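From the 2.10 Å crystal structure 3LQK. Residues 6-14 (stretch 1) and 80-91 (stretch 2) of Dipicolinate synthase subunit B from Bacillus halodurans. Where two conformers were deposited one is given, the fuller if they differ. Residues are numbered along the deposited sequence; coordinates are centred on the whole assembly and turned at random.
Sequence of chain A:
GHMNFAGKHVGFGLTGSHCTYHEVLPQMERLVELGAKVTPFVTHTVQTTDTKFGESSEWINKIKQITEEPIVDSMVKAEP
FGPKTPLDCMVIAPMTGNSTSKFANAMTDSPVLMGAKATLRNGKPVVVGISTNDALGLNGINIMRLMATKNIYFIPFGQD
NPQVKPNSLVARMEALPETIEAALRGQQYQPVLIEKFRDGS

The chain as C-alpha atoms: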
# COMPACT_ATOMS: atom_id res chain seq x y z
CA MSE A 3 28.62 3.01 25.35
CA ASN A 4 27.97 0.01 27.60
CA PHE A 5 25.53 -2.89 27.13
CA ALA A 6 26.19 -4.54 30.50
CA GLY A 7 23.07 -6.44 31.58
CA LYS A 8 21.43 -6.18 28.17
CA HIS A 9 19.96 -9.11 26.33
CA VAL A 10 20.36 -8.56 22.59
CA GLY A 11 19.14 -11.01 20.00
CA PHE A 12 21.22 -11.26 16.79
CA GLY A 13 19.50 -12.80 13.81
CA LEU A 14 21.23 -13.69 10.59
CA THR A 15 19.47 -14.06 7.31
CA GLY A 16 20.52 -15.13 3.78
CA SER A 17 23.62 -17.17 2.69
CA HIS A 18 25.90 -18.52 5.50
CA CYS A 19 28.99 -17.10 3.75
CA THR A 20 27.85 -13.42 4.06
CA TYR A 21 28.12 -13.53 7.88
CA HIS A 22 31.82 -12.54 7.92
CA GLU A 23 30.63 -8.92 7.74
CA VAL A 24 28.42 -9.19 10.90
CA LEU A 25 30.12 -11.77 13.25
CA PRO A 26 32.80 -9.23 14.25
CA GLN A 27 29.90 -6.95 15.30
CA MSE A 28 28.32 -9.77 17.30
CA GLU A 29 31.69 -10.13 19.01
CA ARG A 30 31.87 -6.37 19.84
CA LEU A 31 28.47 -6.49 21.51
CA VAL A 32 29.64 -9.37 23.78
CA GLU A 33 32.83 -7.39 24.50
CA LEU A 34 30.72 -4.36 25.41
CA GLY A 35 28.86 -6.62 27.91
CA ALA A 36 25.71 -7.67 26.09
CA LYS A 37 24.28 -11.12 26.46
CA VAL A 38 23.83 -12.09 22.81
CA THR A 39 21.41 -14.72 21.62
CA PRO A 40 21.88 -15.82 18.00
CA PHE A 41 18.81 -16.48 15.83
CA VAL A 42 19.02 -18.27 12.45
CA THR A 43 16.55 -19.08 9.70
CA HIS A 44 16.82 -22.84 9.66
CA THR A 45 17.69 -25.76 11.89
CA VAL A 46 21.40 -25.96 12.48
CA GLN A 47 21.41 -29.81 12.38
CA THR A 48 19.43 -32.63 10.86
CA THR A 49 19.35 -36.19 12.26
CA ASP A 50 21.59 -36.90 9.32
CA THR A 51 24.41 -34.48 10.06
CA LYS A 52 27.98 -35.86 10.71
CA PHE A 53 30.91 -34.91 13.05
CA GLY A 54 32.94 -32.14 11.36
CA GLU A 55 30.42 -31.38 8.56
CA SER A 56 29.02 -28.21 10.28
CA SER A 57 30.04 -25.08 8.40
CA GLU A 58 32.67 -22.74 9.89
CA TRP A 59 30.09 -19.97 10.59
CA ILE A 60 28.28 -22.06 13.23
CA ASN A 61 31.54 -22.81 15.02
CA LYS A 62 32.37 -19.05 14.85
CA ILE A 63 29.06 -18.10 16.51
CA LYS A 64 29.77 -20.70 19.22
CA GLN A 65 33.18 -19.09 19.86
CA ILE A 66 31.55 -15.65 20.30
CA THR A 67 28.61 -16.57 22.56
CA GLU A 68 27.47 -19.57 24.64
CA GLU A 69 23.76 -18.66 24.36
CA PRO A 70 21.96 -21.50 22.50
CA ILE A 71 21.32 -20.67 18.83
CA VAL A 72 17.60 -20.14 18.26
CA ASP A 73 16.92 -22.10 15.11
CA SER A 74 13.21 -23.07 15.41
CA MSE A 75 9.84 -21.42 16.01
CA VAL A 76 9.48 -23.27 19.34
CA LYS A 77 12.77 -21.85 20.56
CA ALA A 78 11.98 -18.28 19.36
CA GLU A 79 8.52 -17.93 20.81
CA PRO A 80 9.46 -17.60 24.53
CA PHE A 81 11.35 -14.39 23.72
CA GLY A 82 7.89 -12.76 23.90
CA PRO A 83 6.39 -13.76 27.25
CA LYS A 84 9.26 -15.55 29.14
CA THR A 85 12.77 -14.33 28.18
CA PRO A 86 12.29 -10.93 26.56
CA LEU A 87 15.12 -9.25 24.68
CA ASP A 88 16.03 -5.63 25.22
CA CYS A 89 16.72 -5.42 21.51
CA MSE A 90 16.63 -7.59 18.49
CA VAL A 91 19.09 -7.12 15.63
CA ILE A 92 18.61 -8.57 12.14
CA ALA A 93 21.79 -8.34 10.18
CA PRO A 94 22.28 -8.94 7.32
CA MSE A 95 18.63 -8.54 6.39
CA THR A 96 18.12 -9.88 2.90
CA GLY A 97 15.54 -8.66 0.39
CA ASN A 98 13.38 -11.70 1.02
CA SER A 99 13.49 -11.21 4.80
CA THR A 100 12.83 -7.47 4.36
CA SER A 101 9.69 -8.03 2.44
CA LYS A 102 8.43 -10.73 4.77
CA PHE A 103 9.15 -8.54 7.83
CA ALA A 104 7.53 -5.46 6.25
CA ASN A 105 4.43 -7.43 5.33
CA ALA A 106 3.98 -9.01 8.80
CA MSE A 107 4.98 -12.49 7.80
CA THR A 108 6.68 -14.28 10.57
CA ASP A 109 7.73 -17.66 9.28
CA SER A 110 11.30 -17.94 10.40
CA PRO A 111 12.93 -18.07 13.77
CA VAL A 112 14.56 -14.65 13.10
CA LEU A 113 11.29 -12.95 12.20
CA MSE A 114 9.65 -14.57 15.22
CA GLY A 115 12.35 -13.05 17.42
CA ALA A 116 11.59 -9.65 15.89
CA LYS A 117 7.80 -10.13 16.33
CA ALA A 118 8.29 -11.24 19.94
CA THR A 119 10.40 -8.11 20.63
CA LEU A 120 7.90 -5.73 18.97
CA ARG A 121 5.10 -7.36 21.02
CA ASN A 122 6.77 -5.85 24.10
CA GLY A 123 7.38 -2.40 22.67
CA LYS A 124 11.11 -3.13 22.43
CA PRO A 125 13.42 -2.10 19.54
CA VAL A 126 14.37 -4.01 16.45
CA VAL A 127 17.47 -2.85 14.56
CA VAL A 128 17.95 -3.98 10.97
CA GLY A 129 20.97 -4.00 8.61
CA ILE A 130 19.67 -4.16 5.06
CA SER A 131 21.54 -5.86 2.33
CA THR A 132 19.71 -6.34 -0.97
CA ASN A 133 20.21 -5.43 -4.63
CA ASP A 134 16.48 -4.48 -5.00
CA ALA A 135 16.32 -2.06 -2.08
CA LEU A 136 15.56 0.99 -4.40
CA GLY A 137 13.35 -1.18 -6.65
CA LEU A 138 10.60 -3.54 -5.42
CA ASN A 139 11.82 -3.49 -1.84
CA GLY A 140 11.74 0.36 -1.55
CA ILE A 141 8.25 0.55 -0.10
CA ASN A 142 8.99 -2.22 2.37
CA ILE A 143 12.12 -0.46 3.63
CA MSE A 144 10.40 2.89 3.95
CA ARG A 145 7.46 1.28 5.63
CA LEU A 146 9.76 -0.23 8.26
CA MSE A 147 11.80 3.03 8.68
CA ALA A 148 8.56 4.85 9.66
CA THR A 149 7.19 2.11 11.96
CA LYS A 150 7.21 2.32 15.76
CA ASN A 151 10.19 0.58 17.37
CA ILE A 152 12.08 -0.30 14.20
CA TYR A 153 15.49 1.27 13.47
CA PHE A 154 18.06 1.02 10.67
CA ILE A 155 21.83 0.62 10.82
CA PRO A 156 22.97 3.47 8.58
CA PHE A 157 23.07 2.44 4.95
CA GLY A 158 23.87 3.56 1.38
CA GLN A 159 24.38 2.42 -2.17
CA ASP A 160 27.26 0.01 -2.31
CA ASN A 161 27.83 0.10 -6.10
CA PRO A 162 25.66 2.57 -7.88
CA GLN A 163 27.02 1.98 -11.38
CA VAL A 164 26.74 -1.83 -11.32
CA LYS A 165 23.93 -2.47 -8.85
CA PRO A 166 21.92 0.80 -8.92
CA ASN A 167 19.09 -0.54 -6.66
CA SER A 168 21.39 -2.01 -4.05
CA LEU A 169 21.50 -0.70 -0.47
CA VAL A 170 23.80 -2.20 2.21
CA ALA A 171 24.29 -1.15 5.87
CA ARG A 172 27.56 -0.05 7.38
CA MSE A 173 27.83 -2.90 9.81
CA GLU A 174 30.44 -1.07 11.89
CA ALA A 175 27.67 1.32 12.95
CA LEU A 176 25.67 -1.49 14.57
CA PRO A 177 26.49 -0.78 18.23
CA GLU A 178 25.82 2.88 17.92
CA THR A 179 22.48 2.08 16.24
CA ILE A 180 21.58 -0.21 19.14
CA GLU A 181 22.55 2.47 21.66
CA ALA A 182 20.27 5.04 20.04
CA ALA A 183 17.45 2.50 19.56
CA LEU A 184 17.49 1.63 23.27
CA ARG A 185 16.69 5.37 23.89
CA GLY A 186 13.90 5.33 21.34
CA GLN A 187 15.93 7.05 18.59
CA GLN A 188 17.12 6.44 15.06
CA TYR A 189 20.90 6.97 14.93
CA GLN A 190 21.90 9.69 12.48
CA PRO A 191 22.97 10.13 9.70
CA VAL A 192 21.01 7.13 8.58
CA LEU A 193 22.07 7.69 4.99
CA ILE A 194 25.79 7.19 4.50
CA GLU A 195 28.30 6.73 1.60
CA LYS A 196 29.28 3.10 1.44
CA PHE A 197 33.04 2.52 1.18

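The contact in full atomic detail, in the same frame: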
# COMPACT_ATOMS: atom_id res chain seq x y z
N ALA A 6 26.24 -3.69 29.31
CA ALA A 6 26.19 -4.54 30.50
C ALA A 6 24.77 -4.85 30.95
O ALA A 6 23.98 -3.95 31.14
CB ALA A 6 27.00 -3.86 31.71
N GLY A 7 24.43 -6.11 31.11
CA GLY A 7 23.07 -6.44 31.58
C GLY A 7 22.03 -6.52 30.48
O GLY A 7 20.85 -6.79 30.75
N LYS A 8 22.42 -6.26 29.24
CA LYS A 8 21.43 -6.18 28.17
C LYS A 8 21.42 -7.48 27.39
O LYS A 8 22.48 -8.05 27.09
CB LYS A 8 21.72 -5.04 27.21
CG LYS A 8 21.91 -3.64 27.87
CD LYS A 8 20.57 -2.96 28.13
CE LYS A 8 20.76 -1.68 28.94
NZ LYS A 8 19.41 -1.34 29.47
N HIS A 9 20.20 -7.89 27.07
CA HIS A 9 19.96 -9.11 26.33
C HIS A 9 19.59 -8.71 24.90
O HIS A 9 18.56 -8.17 24.65
CB HIS A 9 18.90 -9.99 27.03
CG HIS A 9 18.83 -11.39 26.49
ND1 HIS A 9 17.88 -12.30 26.91
CD2 HIS A 9 19.57 -12.01 25.53
CE1 HIS A 9 18.05 -13.43 26.24
NE2 HIS A 9 19.06 -13.27 25.39
N VAL A 10 20.52 -8.95 23.98
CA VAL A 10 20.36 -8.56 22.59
C VAL A 10 20.28 -9.83 21.75
O VAL A 10 21.08 -10.76 21.92
CB VAL A 10 21.58 -7.79 22.13
CG1 VAL A 10 21.49 -7.44 20.63
CG2 VAL A 10 21.79 -6.55 23.02
N GLY A 11 19.27 -9.93 20.91
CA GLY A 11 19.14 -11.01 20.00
C GLY A 11 19.83 -10.59 18.72
O GLY A 11 19.79 -9.41 18.34
N PHE A 12 20.45 -11.54 18.03
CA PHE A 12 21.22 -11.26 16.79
C PHE A 12 20.85 -12.32 15.76
O PHE A 12 21.34 -13.45 15.77
CB PHE A 12 22.72 -11.27 17.10
CG PHE A 12 23.56 -10.49 16.14
CD1 PHE A 12 24.39 -9.50 16.61
CD2 PHE A 12 23.56 -10.78 14.77
CE1 PHE A 12 25.20 -8.78 15.73
CE2 PHE A 12 24.33 -10.04 13.87
CZ PHE A 12 25.16 -9.05 14.35
N GLY A 13 19.92 -11.96 14.91
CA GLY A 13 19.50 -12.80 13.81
C GLY A 13 20.19 -12.55 12.50
O GLY A 13 20.43 -11.41 12.09
N LEU A 14 20.50 -13.65 11.85
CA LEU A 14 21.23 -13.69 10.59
C LEU A 14 20.32 -14.23 9.54
O LEU A 14 19.67 -15.30 9.70
CB LEU A 14 22.43 -14.60 10.76
CG LEU A 14 23.29 -14.26 12.00
CD1 LEU A 14 24.16 -15.45 12.47
CD2 LEU A 14 24.19 -13.10 11.65
N PRO A 80 9.33 -18.07 23.15
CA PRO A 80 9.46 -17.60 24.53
C PRO A 80 10.12 -16.25 24.70
O PRO A 80 9.97 -15.66 25.74
CB PRO A 80 10.33 -18.64 25.20
CG PRO A 80 10.05 -19.91 24.35
CD PRO A 80 9.96 -19.38 22.95
N PHE A 81 10.83 -15.77 23.68
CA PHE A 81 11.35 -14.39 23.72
C PHE A 81 10.29 -13.28 23.73
O PHE A 81 10.65 -12.11 23.88
CB PHE A 81 12.38 -14.16 22.62
CG PHE A 81 13.58 -14.98 22.82
CD1 PHE A 81 14.66 -14.49 23.52
CD2 PHE A 81 13.60 -16.31 22.39
CE1 PHE A 81 15.79 -15.31 23.76
CE2 PHE A 81 14.72 -17.12 22.60
CZ PHE A 81 15.83 -16.60 23.26
N GLY A 82 9.01 -13.65 23.62
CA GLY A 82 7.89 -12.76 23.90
C GLY A 82 7.56 -12.74 25.39
O GLY A 82 7.90 -11.79 26.08
N PRO A 83 6.89 -13.80 25.87
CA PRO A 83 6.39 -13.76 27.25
C PRO A 83 7.39 -14.15 28.37
O PRO A 83 7.21 -13.67 29.49
CB PRO A 83 5.21 -14.74 27.21
CG PRO A 83 5.48 -15.65 26.07
CD PRO A 83 6.15 -14.78 25.05
N LYS A 84 8.41 -14.98 28.08
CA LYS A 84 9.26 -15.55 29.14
C LYS A 84 10.62 -14.91 29.28
O LYS A 84 11.01 -14.61 30.39
CB LYS A 84 9.49 -17.06 28.94
CG LYS A 84 8.96 -17.91 30.12
CD LYS A 84 9.20 -19.46 29.94
CE LYS A 84 8.07 -20.29 30.71
NZ LYS A 84 8.06 -21.80 30.56
N THR A 85 11.35 -14.77 28.16
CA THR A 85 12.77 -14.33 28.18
C THR A 85 12.96 -13.14 27.23
O THR A 85 13.61 -13.27 26.22
CB THR A 85 13.74 -15.47 27.80
OG1 THR A 85 13.44 -15.97 26.48
CG2 THR A 85 13.68 -16.69 28.84
N PRO A 86 12.34 -12.01 27.54
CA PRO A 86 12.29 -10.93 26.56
C PRO A 86 13.65 -10.30 26.30
O PRO A 86 14.44 -10.16 27.20
CB PRO A 86 11.35 -9.91 27.21
CG PRO A 86 11.41 -10.24 28.70
CD PRO A 86 11.49 -11.72 28.71
N LEU A 87 13.93 -9.97 25.05
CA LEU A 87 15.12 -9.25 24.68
C LEU A 87 14.93 -7.77 24.98
O LEU A 87 13.86 -7.24 24.89
CB LEU A 87 15.37 -9.42 23.18
CG LEU A 87 15.58 -10.84 22.70
CD1 LEU A 87 15.55 -10.94 21.21
CD2 LEU A 87 16.93 -11.48 23.29
N ASP A 88 16.00 -7.10 25.29
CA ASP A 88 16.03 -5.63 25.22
C ASP A 88 16.14 -5.05 23.80
O ASP A 88 15.78 -3.89 23.54
CB ASP A 88 17.19 -5.11 26.09
CG ASP A 88 17.07 -5.59 27.56
OD1 ASP A 88 16.01 -5.34 28.19
OD2 ASP A 88 17.98 -6.31 28.05
N CYS A 89 16.65 -5.85 22.87
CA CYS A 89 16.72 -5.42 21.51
C CYS A 89 16.96 -6.61 20.64
O CYS A 89 17.69 -7.55 20.99
CB CYS A 89 17.90 -4.42 21.37
SG CYS A 89 18.20 -3.77 19.65
N MSE A 90 16.39 -6.57 19.45
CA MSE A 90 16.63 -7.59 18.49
C MSE A 90 17.31 -6.96 17.30
O MSE A 90 16.81 -5.96 16.76
CB MSE A 90 15.29 -8.20 18.07
CG MSE A 90 15.36 -9.23 16.94
SE MSE A 90 16.00 -10.95 17.52
CE MSE A 90 16.40 -11.65 15.80
N VAL A 91 18.40 -7.55 16.84
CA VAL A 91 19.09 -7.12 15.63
C VAL A 91 18.84 -8.15 14.55
O VAL A 91 18.86 -9.35 14.82
CB VAL A 91 20.65 -7.08 15.90
CG1 VAL A 91 21.43 -6.58 14.68
CG2 VAL A 91 20.96 -6.17 17.11

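What holds the two strands in register? They run parallel, and a ladder of main-chain hydrogen bonds alternates between them. Gly-11 N donates to Cys-89 O at 2.9 Å, Val-91 N returns to Gly-11 O at 2.8 Å, and Gly-13 N reaches Val-91 O at 2.8 Å, all three close to straight. Gly-11 thus uses both its amide and its carbonyl, as expected in a parallel ladder, where one residue bonds to the two neighbours of its partner, here Met-90.

How does the ladder begin? At its start, Asp-88 makes two bonds to His-9. The CA-to-CB bond of Asp-88 points toward stretch 1, and Asp-88 OD2 accepts from His-9 N at 2.9 Å along a nearly linear path, standing where a strand carbonyl might otherwise serve. In return, Asp-88 N donates to His-9 O at 2.8 Å, though with a more bent angle of 134°. The same carbonyl receives a weak bond from Cys-89 N, the distance from Cys-89 N to His-9 O being 3.5 Å.

What surrounds the His-9 ring? Leu-87 lays a methyl over one face: CD2 lies 3.5 Å from the ring centroid of His-9 and only 10° off the ring normal, a CH-pi contact. His-9 CE1 also comes within 3.8 Å of Phe-81 CE1, near the plane of the Phe-81 ring at its edge. NE2 is hydrogen-bonded elsewhere in the structure.

Why do the glycines matter to the packing? On the face shared with Met-90, a CB on Gly-11 would clash with Leu-87 CD1 and the selenium of Met-90, a selenomethionine. A CB on Gly-13 would point sideways and strike Met-90 CE. Val-10, Phe-12, Cys-89 and Val-91 share the other face, where Val-10 CG1 meets Val-91 CG2 at 3.8 Å and Val-91 CG1 sits over the Phe-12 ring.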